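Local structure of putative fumarylacetoacetate hydrolase family protein (Yersinia pestis, 3S52) at residues Lys21-Gly26 and Leu46-Glu51; Glu75-Ile80 and Gly187-Thr192; Ser27-His32 and Gly193-Val198; Asp104-Glu109 and Lys123-Asp128; Ala87-Val92 and Leu174-Ser179. The protein is of unknown function but belongs to the fumarylacetoacetate hydrolase family, with a fold built round a mixed beta sheet. All coordinates share one frame; numbering follows the deposited sequence.

Contact 1: residues Lys21-Gly26 and Leu46-Glu51; sequences KVVCVG and LFIKPE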
# COMPACT_ATOMS: atom_id res chain seq x y z
N LYS A 21 1.41 -7.28 3.54
CA LYS A 21 1.33 -5.83 3.74
C LYS A 21 1.43 -5.43 5.20
O LYS A 21 1.35 -6.26 6.11
CB LYS A 21 0.05 -5.25 3.12
CG LYS A 21 -1.26 -5.72 3.79
CD LYS A 21 -2.50 -5.07 3.15
CE LYS A 21 -3.82 -5.70 3.66
NZ LYS A 21 -3.92 -7.17 3.36
N VAL A 22 1.58 -4.12 5.40
CA VAL A 22 1.63 -3.49 6.71
C VAL A 22 0.59 -2.36 6.68
O VAL A 22 0.67 -1.48 5.84
CB VAL A 22 3.02 -2.89 6.95
CG1 VAL A 22 3.14 -2.33 8.36
CG2 VAL A 22 4.08 -3.94 6.70
N VAL A 23 -0.41 -2.42 7.56
CA VAL A 23 -1.44 -1.38 7.65
C VAL A 23 -1.09 -0.52 8.85
O VAL A 23 -0.79 -1.03 9.92
CB VAL A 23 -2.87 -1.97 7.75
CG1 VAL A 23 -3.95 -0.86 7.67
CG2 VAL A 23 -3.09 -2.98 6.65
N CYS A 24 -1.10 0.79 8.65
CA CYS A 24 -0.48 1.71 9.59
C CYS A 24 -1.44 2.81 9.93
O CYS A 24 -2.33 3.12 9.14
CB CYS A 24 0.75 2.37 8.95
SG CYS A 24 1.96 1.20 8.28
N VAL A 25 -1.27 3.40 11.11
CA VAL A 25 -2.10 4.53 11.50
C VAL A 25 -1.26 5.79 11.71
O VAL A 25 -0.21 5.75 12.34
CB VAL A 25 -2.91 4.23 12.77
CG1 VAL A 25 -1.97 4.01 14.00
CG2 VAL A 25 -3.92 5.35 13.03
N GLY A 26 -1.72 6.92 11.17
CA GLY A 26 -1.05 8.19 11.44
C GLY A 26 -1.76 8.96 12.53
O GLY A 26 -2.92 8.68 12.84
N LEU A 46 -5.33 6.09 7.94
CA LEU A 46 -4.80 4.78 7.55
C LEU A 46 -3.96 4.88 6.29
O LEU A 46 -4.35 5.54 5.33
CB LEU A 46 -5.94 3.79 7.30
CG LEU A 46 -6.81 3.45 8.52
CD1 LEU A 46 -7.66 2.24 8.21
CD2 LEU A 46 -5.90 3.14 9.71
N PHE A 47 -2.80 4.23 6.29
CA PHE A 47 -2.04 4.06 5.06
C PHE A 47 -1.37 2.71 5.13
O PHE A 47 -1.45 2.03 6.16
CB PHE A 47 -1.03 5.19 4.86
CG PHE A 47 -0.00 5.29 5.96
CD1 PHE A 47 -0.26 6.01 7.11
CD2 PHE A 47 1.24 4.67 5.83
CE1 PHE A 47 0.68 6.10 8.13
CE2 PHE A 47 2.19 4.75 6.84
CZ PHE A 47 1.92 5.46 7.99
N ILE A 48 -0.70 2.30 4.06
CA ILE A 48 -0.21 0.93 3.97
C ILE A 48 1.21 0.92 3.40
O ILE A 48 1.53 1.76 2.57
CB ILE A 48 -1.12 0.08 3.04
CG1 ILE A 48 -2.54 -0.00 3.61
CG2 ILE A 48 -0.53 -1.35 2.83
CD1 ILE A 48 -3.53 -0.82 2.75
N LYS A 49 2.04 -0.01 3.87
CA LYS A 49 3.35 -0.23 3.28
C LYS A 49 3.36 -1.63 2.65
O LYS A 49 2.73 -2.56 3.17
CB LYS A 49 4.45 -0.18 4.34
CG LYS A 49 4.53 1.10 5.18
CD LYS A 49 5.76 1.01 6.11
CE LYS A 49 5.90 2.19 7.06
NZ LYS A 49 6.69 3.33 6.48
N PRO A 50 4.08 -1.79 1.53
CA PRO A 50 4.05 -3.10 0.87
C PRO A 50 5.17 -3.99 1.38
O PRO A 50 6.00 -3.54 2.16
CB PRO A 50 4.31 -2.73 -0.59
CG PRO A 50 5.25 -1.54 -0.48
CD PRO A 50 4.78 -0.77 0.73
N GLU A 51 5.21 -5.24 0.91
CA GLU A 51 6.25 -6.17 1.33
C GLU A 51 7.66 -5.60 1.09
O GLU A 51 8.58 -5.84 1.87
CB GLU A 51 6.06 -7.51 0.62
CG GLU A 51 7.29 -8.42 0.65
CD GLU A 51 8.28 -8.09 -0.46
OE1 GLU A 51 7.84 -7.87 -1.61
OE2 GLU A 51 9.49 -8.03 -0.16

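Contact 2: residues Glu75-Ile80 and Gly187-Thr192; sequences ELAVLI and GDIVLT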
# COMPACT_ATOMS: atom_id res chain seq x y z
N GLU A 75 7.35 2.49 16.66
CA GLU A 75 5.95 2.07 16.78
C GLU A 75 5.85 0.63 17.23
O GLU A 75 6.71 -0.19 16.89
CB GLU A 75 5.20 2.24 15.44
CG GLU A 75 5.42 3.61 14.77
CD GLU A 75 4.37 3.97 13.73
OE1 GLU A 75 3.38 3.23 13.58
OE2 GLU A 75 4.54 5.03 13.05
N LEU A 76 4.80 0.33 17.98
CA LEU A 76 4.45 -1.04 18.31
C LEU A 76 3.89 -1.71 17.06
O LEU A 76 2.99 -1.16 16.40
CB LEU A 76 3.41 -1.08 19.45
CG LEU A 76 2.96 -2.50 19.78
CD1 LEU A 76 4.05 -3.24 20.52
CD2 LEU A 76 1.66 -2.49 20.60
N ALA A 77 4.43 -2.87 16.70
CA ALA A 77 3.91 -3.63 15.56
C ALA A 77 3.16 -4.86 16.06
O ALA A 77 3.60 -5.52 17.00
CB ALA A 77 5.06 -4.07 14.63
N VAL A 78 2.03 -5.16 15.44
CA VAL A 78 1.18 -6.27 15.84
C VAL A 78 1.10 -7.24 14.67
O VAL A 78 0.83 -6.83 13.54
CB VAL A 78 -0.23 -5.77 16.17
CG1 VAL A 78 -1.12 -6.91 16.61
CG2 VAL A 78 -0.17 -4.67 17.22
N LEU A 79 1.37 -8.51 14.93
CA LEU A 79 1.32 -9.55 13.91
C LEU A 79 -0.04 -10.24 13.94
O LEU A 79 -0.48 -10.73 14.99
CB LEU A 79 2.43 -10.58 14.14
CG LEU A 79 2.57 -11.78 13.19
CD1 LEU A 79 2.82 -11.35 11.76
CD2 LEU A 79 3.68 -12.72 13.65
N ILE A 80 -0.71 -10.27 12.80
CA ILE A 80 -2.00 -10.93 12.69
C ILE A 80 -1.78 -12.42 12.37
O ILE A 80 -1.06 -12.75 11.43
CB ILE A 80 -2.88 -10.30 11.59
CG1 ILE A 80 -3.01 -8.77 11.78
CG2 ILE A 80 -4.25 -10.97 11.56
CD1 ILE A 80 -3.58 -8.36 13.12
N GLY A 187 -0.32 -13.10 8.85
CA GLY A 187 0.99 -12.65 8.40
C GLY A 187 1.03 -11.16 8.11
O GLY A 187 2.11 -10.61 7.89
N ASP A 188 -0.12 -10.49 8.08
CA ASP A 188 -0.08 -9.05 7.92
C ASP A 188 0.37 -8.42 9.22
O ASP A 188 0.25 -9.02 10.29
CB ASP A 188 -1.41 -8.45 7.45
CG ASP A 188 -1.67 -8.67 5.95
OD1 ASP A 188 -0.73 -9.01 5.20
OD2 ASP A 188 -2.82 -8.48 5.53
N ILE A 189 0.91 -7.21 9.14
CA ILE A 189 1.41 -6.52 10.30
C ILE A 189 0.63 -5.22 10.44
O ILE A 189 0.30 -4.58 9.44
CB ILE A 189 2.93 -6.22 10.13
CG1 ILE A 189 3.74 -7.51 10.00
CG2 ILE A 189 3.45 -5.36 11.26
CD1 ILE A 189 5.16 -7.29 9.46
N VAL A 190 0.35 -4.83 11.68
CA VAL A 190 -0.29 -3.55 11.93
C VAL A 190 0.65 -2.68 12.74
O VAL A 190 1.20 -3.13 13.75
CB VAL A 190 -1.61 -3.72 12.69
CG1 VAL A 190 -2.09 -2.36 13.22
CG2 VAL A 190 -2.65 -4.38 11.80
N LEU A 191 0.87 -1.46 12.26
CA LEU A 191 1.66 -0.47 12.98
C LEU A 191 0.70 0.46 13.70
O LEU A 191 -0.29 0.90 13.11
CB LEU A 191 2.56 0.34 12.04
CG LEU A 191 3.70 -0.43 11.37
CD1 LEU A 191 4.70 0.54 10.72
CD2 LEU A 191 4.41 -1.32 12.37
N THR A 192 0.97 0.70 14.97
CA THR A 192 0.01 1.38 15.84
C THR A 192 0.27 2.88 16.07
O THR A 192 -0.42 3.51 16.86
CB THR A 192 -0.10 0.65 17.18
OG1 THR A 192 1.18 0.66 17.82
CG2 THR A 192 -0.53 -0.80 16.97
O HOH W 1 2.70 2.45 18.80

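Contact 3: residues Ser27-His32 and Gly193-Val198; sequences SNYAEH and GTPQGV. With SO4 (sulfate ion), chain E.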
# COMPACT_ATOMS: atom_id res chain seq x y z
N SER A 27 -1.07 9.92 13.13
CA SER A 27 -1.69 10.78 14.12
C SER A 27 -2.37 9.99 15.22
O SER A 27 -3.51 10.30 15.56
CB SER A 27 -2.76 11.68 13.47
OG SER A 27 -2.23 12.38 12.36
N ASN A 28 -1.72 8.97 15.76
CA ASN A 28 -2.31 8.20 16.87
C ASN A 28 -1.82 8.51 18.31
O ASN A 28 -2.22 7.85 19.26
CB ASN A 28 -2.30 6.70 16.56
CG ASN A 28 -3.42 5.95 17.27
OD1 ASN A 28 -4.53 6.46 17.43
ND2 ASN A 28 -3.14 4.71 17.67
N TYR A 29 -0.95 9.50 18.47
CA TYR A 29 -0.52 9.98 19.78
C TYR A 29 -0.62 11.51 19.80
O TYR A 29 -0.08 12.18 18.90
CB TYR A 29 0.94 9.60 20.06
CG TYR A 29 1.19 8.14 20.32
CD1 TYR A 29 1.13 7.21 19.29
CD2 TYR A 29 1.53 7.68 21.59
CE1 TYR A 29 1.36 5.85 19.53
CE2 TYR A 29 1.77 6.33 21.83
CZ TYR A 29 1.69 5.43 20.78
OH TYR A 29 1.93 4.09 20.99
N ALA A 30 -1.27 12.07 20.81
CA ALA A 30 -1.53 13.51 20.84
C ALA A 30 -0.27 14.38 20.78
O ALA A 30 -0.26 15.40 20.09
CB ALA A 30 -2.37 13.88 22.06
N GLU A 31 0.78 13.99 21.49
CA GLU A 31 2.01 14.77 21.48
C GLU A 31 2.72 14.72 20.12
O GLU A 31 3.44 15.65 19.77
CB GLU A 31 2.94 14.34 22.63
CG GLU A 31 2.41 14.78 24.00
CD GLU A 31 3.30 14.38 25.16
OE1 GLU A 31 3.28 13.19 25.56
OE2 GLU A 31 4.03 15.26 25.69
N HIS A 32 2.50 13.65 19.36
CA HIS A 32 3.05 13.59 18.02
C HIS A 32 2.23 14.48 17.08
O HIS A 32 2.79 15.21 16.24
CB HIS A 32 3.10 12.16 17.49
CG HIS A 32 3.50 12.08 16.05
ND1 HIS A 32 4.69 12.61 15.59
CD2 HIS A 32 2.87 11.57 14.97
CE1 HIS A 32 4.78 12.40 14.29
NE2 HIS A 32 3.68 11.78 13.89
N GLY A 193 1.29 3.43 15.42
CA GLY A 193 1.53 4.86 15.47
C GLY A 193 2.74 5.23 16.31
O GLY A 193 3.24 4.42 17.09
N THR A 194 3.21 6.47 16.17
CA THR A 194 4.43 6.85 16.85
C THR A 194 4.17 7.98 17.86
O THR A 194 3.39 8.90 17.60
CB THR A 194 5.49 7.29 15.81
OG1 THR A 194 6.77 7.35 16.43
CG2 THR A 194 5.14 8.64 15.22
N PRO A 195 4.84 7.91 19.02
CA PRO A 195 4.73 8.97 20.02
C PRO A 195 5.60 10.14 19.60
O PRO A 195 6.18 10.10 18.51
CB PRO A 195 5.28 8.31 21.29
CG PRO A 195 6.29 7.33 20.77
CD PRO A 195 5.73 6.82 19.45
N GLN A 196 5.69 11.17 20.43
CA GLN A 196 6.44 12.38 20.10
C GLN A 196 7.94 12.08 20.00
O GLN A 196 8.41 11.03 20.46
CB GLN A 196 6.21 13.49 21.13
CG GLN A 196 6.89 13.23 22.46
CD GLN A 196 6.79 14.41 23.43
OE1 GLN A 196 6.39 15.52 23.05
NE2 GLN A 196 7.14 14.17 24.69
N GLY A 197 8.69 12.99 19.38
CA GLY A 197 10.13 12.84 19.30
C GLY A 197 10.64 12.47 17.93
O GLY A 197 11.82 12.24 17.74
N VAL A 198 9.75 12.40 16.95
CA VAL A 198 10.16 12.05 15.60
C VAL A 198 11.26 12.99 15.11
O VAL A 198 11.21 14.20 15.34
CB VAL A 198 8.95 12.06 14.64
CG1 VAL A 198 9.41 11.91 13.20
CG2 VAL A 198 7.99 10.93 15.03
S SO4 E . 2.14 10.68 10.81
O1 SO4 E . 3.43 11.33 11.05
O2 SO4 E . 2.35 9.44 10.08
O3 SO4 E . 1.47 10.37 12.07
O4 SO4 E . 1.32 11.60 10.01
O HOH W 2 0.94 8.96 15.86
O HOH W 1 2.70 2.45 18.80
O HOH W 3 3.69 10.69 23.21
O HOH W 4 4.62 17.75 21.20

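Contact 4: residues Asp104-Glu109 and Lys123-Asp128; sequences DLTLRE and KAKAFD. With SO4 (sulfate ion), chain E.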
# COMPACT_ATOMS: atom_id res chain seq x y z
N ASP A 104 8.66 3.34 11.36
CA ASP A 104 7.96 3.73 10.17
C ASP A 104 8.80 4.90 9.68
O ASP A 104 8.59 6.05 10.09
CB ASP A 104 6.54 4.16 10.57
CG ASP A 104 5.82 5.01 9.52
OD1 ASP A 104 6.26 5.06 8.35
OD2 ASP A 104 4.78 5.61 9.88
N LEU A 105 9.70 4.60 8.73
CA LEU A 105 10.62 5.62 8.21
C LEU A 105 9.88 6.45 7.19
O LEU A 105 9.17 5.91 6.34
CB LEU A 105 11.86 5.00 7.55
CG LEU A 105 12.77 4.05 8.33
CD1 LEU A 105 13.94 3.64 7.46
CD2 LEU A 105 13.26 4.70 9.61
N THR A 106 10.10 7.75 7.23
CA THR A 106 9.26 8.66 6.48
C THR A 106 10.13 9.69 5.79
O THR A 106 11.03 10.24 6.41
CB THR A 106 8.30 9.39 7.43
OG1 THR A 106 7.46 8.43 8.10
CG2 THR A 106 7.42 10.42 6.67
N LEU A 107 9.85 9.99 4.53
CA LEU A 107 10.59 11.08 3.93
C LEU A 107 9.75 12.28 4.26
O LEU A 107 8.78 12.61 3.58
CB LEU A 107 10.69 10.86 2.41
CG LEU A 107 11.50 9.61 2.05
CD1 LEU A 107 11.42 9.26 0.55
CD2 LEU A 107 12.94 9.78 2.48
N ARG A 108 10.18 12.99 5.29
CA ARG A 108 9.29 13.93 5.97
C ARG A 108 9.01 15.14 5.09
O ARG A 108 7.90 15.66 5.10
CB ARG A 108 9.88 14.38 7.31
CG ARG A 108 9.00 15.34 8.09
CD ARG A 108 9.58 15.71 9.45
NE ARG A 108 8.71 16.62 10.19
CZ ARG A 108 8.88 16.95 11.47
NH1 ARG A 108 9.88 16.44 12.17
NH2 ARG A 108 8.03 17.78 12.05
N GLU A 109 10.03 15.59 4.36
CA GLU A 109 9.88 16.73 3.46
C GLU A 109 8.89 16.41 2.35
O GLU A 109 8.01 17.22 2.06
CB GLU A 109 11.24 17.15 2.86
CG GLU A 109 12.29 17.58 3.90
CD GLU A 109 13.69 17.73 3.30
OE1 GLU A 109 13.82 18.35 2.22
OE2 GLU A 109 14.66 17.23 3.91
N LYS A 123 5.00 7.53 -1.85
CA LYS A 123 6.40 7.81 -2.12
C LYS A 123 7.14 8.15 -0.83
O LYS A 123 8.34 7.88 -0.72
CB LYS A 123 6.58 8.92 -3.17
CG LYS A 123 6.18 8.54 -4.59
CD LYS A 123 6.64 9.60 -5.63
CE LYS A 123 5.58 10.62 -5.91
NZ LYS A 123 5.98 11.52 -7.04
N ALA A 124 6.45 8.82 0.10
CA ALA A 124 7.07 9.18 1.38
C ALA A 124 7.05 8.08 2.45
O ALA A 124 7.87 8.10 3.38
CB ALA A 124 6.43 10.44 1.95
N LYS A 125 6.03 7.24 2.40
CA LYS A 125 5.87 6.18 3.41
C LYS A 125 6.13 4.73 3.00
O LYS A 125 6.31 3.86 3.86
CB LYS A 125 4.45 6.29 3.96
CG LYS A 125 4.19 7.55 4.75
CD LYS A 125 4.67 7.34 6.18
CE LYS A 125 4.18 8.41 7.12
NZ LYS A 125 4.72 8.11 8.49
N ALA A 126 6.06 4.47 1.70
CA ALA A 126 6.07 3.10 1.17
C ALA A 126 7.35 2.66 0.48
O ALA A 126 7.42 1.55 -0.05
CB ALA A 126 4.87 2.85 0.26
N PHE A 127 8.35 3.54 0.46
CA PHE A 127 9.56 3.31 -0.33
C PHE A 127 10.31 2.08 0.20
O PHE A 127 10.09 1.63 1.33
CB PHE A 127 10.46 4.55 -0.32
CG PHE A 127 10.91 4.96 1.06
CD1 PHE A 127 12.08 4.46 1.61
CD2 PHE A 127 10.14 5.84 1.81
CE1 PHE A 127 12.48 4.84 2.90
CE2 PHE A 127 10.52 6.21 3.10
CZ PHE A 127 11.69 5.72 3.65
N ASP A 128 11.19 1.51 -0.63
CA ASP A 128 11.92 0.30 -0.24
C ASP A 128 12.60 0.48 1.10
O ASP A 128 13.26 1.50 1.32
CB ASP A 128 13.00 -0.05 -1.27
CG ASP A 128 12.43 -0.58 -2.57
OD1 ASP A 128 11.20 -0.80 -2.64
OD2 ASP A 128 13.23 -0.80 -3.51
S SO4 E . 2.14 10.68 10.81
O1 SO4 E . 3.43 11.33 11.05
O2 SO4 E . 2.35 9.44 10.08
O3 SO4 E . 1.47 10.37 12.07
O4 SO4 E . 1.32 11.60 10.01

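Contact 5: residues Ala87-Val92 and Leu174-Ser179; sequences ASEDRV and LISYMS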
# COMPACT_ATOMS: atom_id res chain seq x y z
N ALA A 87 -14.14 -7.33 11.17
CA ALA A 87 -14.10 -8.15 12.37
C ALA A 87 -14.50 -7.37 13.62
O ALA A 87 -14.18 -6.19 13.75
CB ALA A 87 -12.71 -8.74 12.56
N SER A 88 -15.20 -8.04 14.52
CA SER A 88 -15.57 -7.46 15.81
C SER A 88 -14.32 -7.34 16.68
O SER A 88 -13.30 -7.97 16.42
CB SER A 88 -16.58 -8.35 16.53
OG SER A 88 -15.95 -9.53 16.99
N GLU A 89 -14.41 -6.51 17.72
CA GLU A 89 -13.29 -6.34 18.62
C GLU A 89 -12.85 -7.67 19.23
O GLU A 89 -11.67 -7.93 19.35
CB GLU A 89 -13.60 -5.31 19.70
CG GLU A 89 -13.61 -3.88 19.17
CD GLU A 89 -13.90 -2.86 20.25
OE1 GLU A 89 -13.96 -3.24 21.44
OE2 GLU A 89 -14.07 -1.67 19.91
N ASP A 90 -13.81 -8.52 19.60
CA ASP A 90 -13.46 -9.81 20.17
C ASP A 90 -12.74 -10.74 19.18
O ASP A 90 -11.77 -11.41 19.54
CB ASP A 90 -14.72 -10.50 20.71
N ARG A 91 -13.20 -10.76 17.94
CA ARG A 91 -12.52 -11.56 16.94
C ARG A 91 -11.09 -11.05 16.72
O ARG A 91 -10.15 -11.84 16.57
CB ARG A 91 -13.30 -11.57 15.63
CG ARG A 91 -12.68 -12.46 14.55
CD ARG A 91 -13.44 -12.36 13.24
NE ARG A 91 -14.83 -12.76 13.41
CZ ARG A 91 -15.24 -14.03 13.42
NH1 ARG A 91 -16.53 -14.32 13.59
NH2 ARG A 91 -14.35 -15.01 13.27
N VAL A 92 -10.93 -9.73 16.72
CA VAL A 92 -9.60 -9.12 16.58
C VAL A 92 -8.69 -9.56 17.72
O VAL A 92 -7.58 -10.05 17.49
CB VAL A 92 -9.66 -7.56 16.54
CG1 VAL A 92 -8.29 -6.96 16.88
CG2 VAL A 92 -10.13 -7.09 15.16
N LEU A 174 -8.73 -0.25 16.79
CA LEU A 174 -8.03 0.22 15.60
C LEU A 174 -8.03 -0.87 14.53
O LEU A 174 -8.38 -0.65 13.36
CB LEU A 174 -6.58 0.62 15.94
CG LEU A 174 -5.70 1.09 14.77
CD1 LEU A 174 -6.17 2.40 14.19
CD2 LEU A 174 -4.24 1.21 15.22
N ILE A 175 -7.64 -2.07 14.94
CA ILE A 175 -7.53 -3.16 14.00
C ILE A 175 -8.92 -3.54 13.50
O ILE A 175 -9.10 -3.86 12.33
CB ILE A 175 -6.80 -4.37 14.60
CG1 ILE A 175 -5.35 -4.01 14.90
CG2 ILE A 175 -6.85 -5.55 13.64
CD1 ILE A 175 -4.54 -5.15 15.53
N SER A 176 -9.91 -3.46 14.38
CA SER A 176 -11.27 -3.70 13.96
C SER A 176 -11.63 -2.72 12.86
O SER A 176 -12.12 -3.10 11.79
CB SER A 176 -12.22 -3.55 15.16
OG SER A 176 -13.56 -3.73 14.76
N TYR A 177 -11.37 -1.44 13.11
CA TYR A 177 -11.62 -0.41 12.12
C TYR A 177 -10.91 -0.67 10.77
O TYR A 177 -11.56 -0.64 9.71
CB TYR A 177 -11.24 0.97 12.68
CG TYR A 177 -11.44 2.09 11.69
CD1 TYR A 177 -12.71 2.52 11.31
CD2 TYR A 177 -10.34 2.72 11.10
CE1 TYR A 177 -12.88 3.55 10.39
CE2 TYR A 177 -10.50 3.75 10.19
CZ TYR A 177 -11.77 4.17 9.83
OH TYR A 177 -11.90 5.19 8.91
N MSE A 178 -9.61 -0.94 10.81
CA MSE A 178 -8.84 -1.23 9.58
C MSE A 178 -9.48 -2.34 8.76
O MSE A 178 -9.52 -2.30 7.54
CB MSE A 178 -7.40 -1.64 9.91
CG MSE A 178 -6.55 -0.55 10.53
SE MSE A 178 -4.87 -1.31 11.27
CE MSE A 178 -3.90 0.41 11.56
N SER A 179 -9.97 -3.36 9.44
CA SER A 179 -10.53 -4.53 8.75
C SER A 179 -11.84 -4.20 8.03
O SER A 179 -12.33 -5.03 7.27
CB SER A 179 -10.77 -5.68 9.74
OG SER A 179 -11.95 -5.46 10.51
O HOH W 5 -14.79 -4.26 11.96

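Contact 1: residues Lys21-Gly26 and Leu46-Glu51
Leu46 opens the second strand opposite Val25 in an antiparallel non-hydrogen-bonded pair, its CD2 lying 4.4 Å from Val25 CB. Its backbone leans on the next pair as well, since Leu46 CA approaches Cys24 O at 3.4 Å in a CA-H...O contact. Phe47 faces Cys24 in a hydrogen-bonded pair. Cys24 N gives a short bond of 2.8 Å to Phe47 O, while Phe47 N returns a longer one to Cys24 O, standing 33° out of that carbonyl's plane. With CG between the backbone N and the carbonyl carbon (chi1 60°), the phenyl ring folds back across the neighbouring strand and takes Cys24 CB over one face, 3.6 Å from the ring centroid. Cys24 SG reaches the same ring obliquely, a sulfur-aromatic contact. Ile48 turns to the other face of the sheet with Val23; its CG1 meets Val23 CG2 at 4.3 Å and its CG2 touches Lys21 CB at 4.0 Å. Lys49 closes two bonds with Val22: its N donates to Val22 O at 2.8 Å, and its O accepts from Val22 N. Lys49 CG passes beside Cys24 SG before the chain bends at its last torsion (chi4 -90°), bringing NZ to Asp104 and to the carbonyls of Lys125 and Ser130. Glu51 forms a salt bridge with Arg185 of the second subunit. The antiparallel pair has strand 189-191 running parallel along the other edge of Lys21-Gly26, while helix 171-181 covers the face of Val23, Val25 and Leu46.

Contact 2: residues Glu75-Ile80 and Gly187-Thr192
Gly187 N donates to Ile80 O at 2.7 Å, an almost straight bond (175°) that ties the turn before strand 189-191 to the end of strand 70-80. Next to it Ile80 N points just as directly at Asp188 O, 3.0 Å away. The ladder continues through the hydrogen-bonded pair Val78 and Val190, whose amides and carbonyls bond reciprocally: Val78 N to Val190 O is 2.8 Å, and both donors lie in the plane of the carbonyl they meet. At the far end Thr192 N reaches Leu76 O at 3.1 Å; the Thr192 hydroxyl also lies near that oxygen, but its modelled place is doubtful.

Side chains sort onto the two faces. On one, Ala77 CB touches two partners, Leu191 CD2 at 3.6 Å and Ile189 CG2 at 4.0 Å, while Leu79 CD1 extends to Ile189 CG1. Around the Val78-Val190 pair, Val78 CG2 meets Thr192 CG2 at 3.9 Å, the two side chains crossing at about a right angle, and Ile80 CD1 approaches Val190 CG2. Glu75 reaches across the Leu191 side chain with CG anti to its own carbonyl carbon (chi1 -48°), placing OE1 3.4 Å from Leu191 CB, where it accepts from Gly193 N. The pair forms buried antiparallel rungs of the mixed sheet: strand 96-107 flanks Glu75-Ile80, strand 21-26 flanks Gly187-Thr192, helix 171-181 covers the Val78 and Val190 face, and strand 131-138 packs under Ala77, Leu79, Ile189 and Leu191.

Contact 3: residues Ser27-His32 and Gly193-Val198
A sulfate-binding pocket is walled on one side where His32 lies against Thr194 and Val198. Thr194 CG2 sits over the centre of the imidazole, 3.7 Å from its centroid and only 9° off the ring normal, while Val198 CG2 approaches CE1 obliquely. The ring is turned edge-on to the anion: His32 NE2 donates to SO4 O1 at 2.9 Å and makes a weaker bond to O3. Ser27 N, nearly straight at 166°, grips that same O3. The side chain reaches the anion because CG is anti to the backbone N (chi1 173°), and Glu35 holds its other nitrogen, ND1, so the rotation of the ring is fixed from both sides.

Behind the pocket, Tyr29 lies alongside Pro195, whose CB stands over the phenol face 3.8 Å from CD2. The phenol hydroxyl and Gly193 O share a water, which donates to Gly193 O at 2.7 Å. A second water accepts from Asn28 N at 2.7 Å and donates to Thr194 O. At the solvent-facing end, Glu31 and Gln196 cross obliquely, and the waters linking them are bound partly through weak bonds.

The sulfate probably comes from the crystallisation liquor. The start of helix 30-35 and the loop after strand 189-191 meet here; a histidine, a backbone N-H and Lys125 turned to one anion are consistent with a pocket suited to anions, such as sulfate ions often mark.

Contact 4: residues Asp104-Glu109 and Lys123-Asp128
Lys125 threads its side chain past Thr106 to Asp104, and its ammonium is held by several groups. NZ donates to Thr106 OG1 at 2.8 Å and forms a salt bridge with Asp104 OD2 at 2.9 Å, approaching that oxygen on its syn side but 35° out of the carboxylate plane. Sulfate O2 takes another N-H at 3.1 Å, and Glu73 is a second acidic partner. A bend at chi2 (-84°) swings the chain toward Asp104 and Thr106. The Asp104 carboxylate bridges two lysines, Lys125 and Lys49.

Leu107, the N-cap residue of helix 108-117, gives its backbone N to Ala124 O at 3.0 Å, in the carbonyl plane and on a lone pair. Its side chain bends over the end of helix 122-125, CD1 coming 3.6 Å from Lys123 O. Phe127 fills the other flank: Leu107 CG packs obliquely on the ring at 3.7 Å from CE2, Leu105 CB touches CZ at 4.0 Å, and Ala124 C and Thr106 CA lie at its edge. Asp128, just beyond, forms a salt bridge with Lys85 of the second subunit.

The end of strand 96-107 is thus clipped to the last turn of helix 122-125 and the residues after it. Asp104 lies close to Glu73 and Glu75, a cluster of acids consistent with the carboxylate-rich pocket in which members of the fumarylacetoacetate hydrolase family commonly hold a divalent metal.

Contact 5: residues Ala87-Val92 and Leu174-Ser179
Ala87 meets Ser176 and Ser179 where the N-terminal end of helix 89-95 docks beside helix 171-181, a helix-to-helix contact on the periphery of the fold. The tight part combines a polar grip on Ala87 with Val92 packing. Ser176 OG, anti to its own backbone N (chi1 178°), donates to Ala87 O at 2.7 Å, coming almost straight on to the carbonyl. Beside it, Val92 brings apolar packing: CG1 rests 3.8 Å from Ile175 CB, and CG2 lies over the backbone of Ser176, 3.7 Å from its N. Ile175 in turn reaches Val190 and the sheet beneath.

The outer side is much looser. Glu89 is exposed and lends little more than its CG, 4.3 Å from Ser176 CB. Ser88 points away from helix 171-181 and instead serves its own helix as N-cap, its OG accepting from Arg91 N at 3.2 Å.

The tight grip on Ala87 has a second half, in which one serine hydroxyl works in both directions: Ser179 OG accepts from Ala87 N at 3.0 Å and donates to Ser176 O, one turn back in its helix. A water also spans the contact, donating to Ala87 O at 2.7 Å and to Ser176 O at 2.9 Å.

In the fold
Contact 1 crosses contact 3, whose first segment lies between those of contact 1; contacts 2, 5 and 4 are nested in turn within the loop closed by contact 3. Contacts 1 and 2, centred about 9 Å apart, share the mixed sheet, strands 21-26 and 189-191 being neighbours in it. Contact 4 lies about 11 Å from contact 1, centre to centre, joined by a salt bridge. Contacts 3 and 4 hold one sulfate between them, marking a pocket beside the sheet. Contact 5 sits farthest out, its helix 171-181 covering the sheet behind contacts 1 and 2. Contacts 1 and 4, and contact 5 through Tyr177, meet the second subunit, linking the pocket's surroundings to the dimer interface.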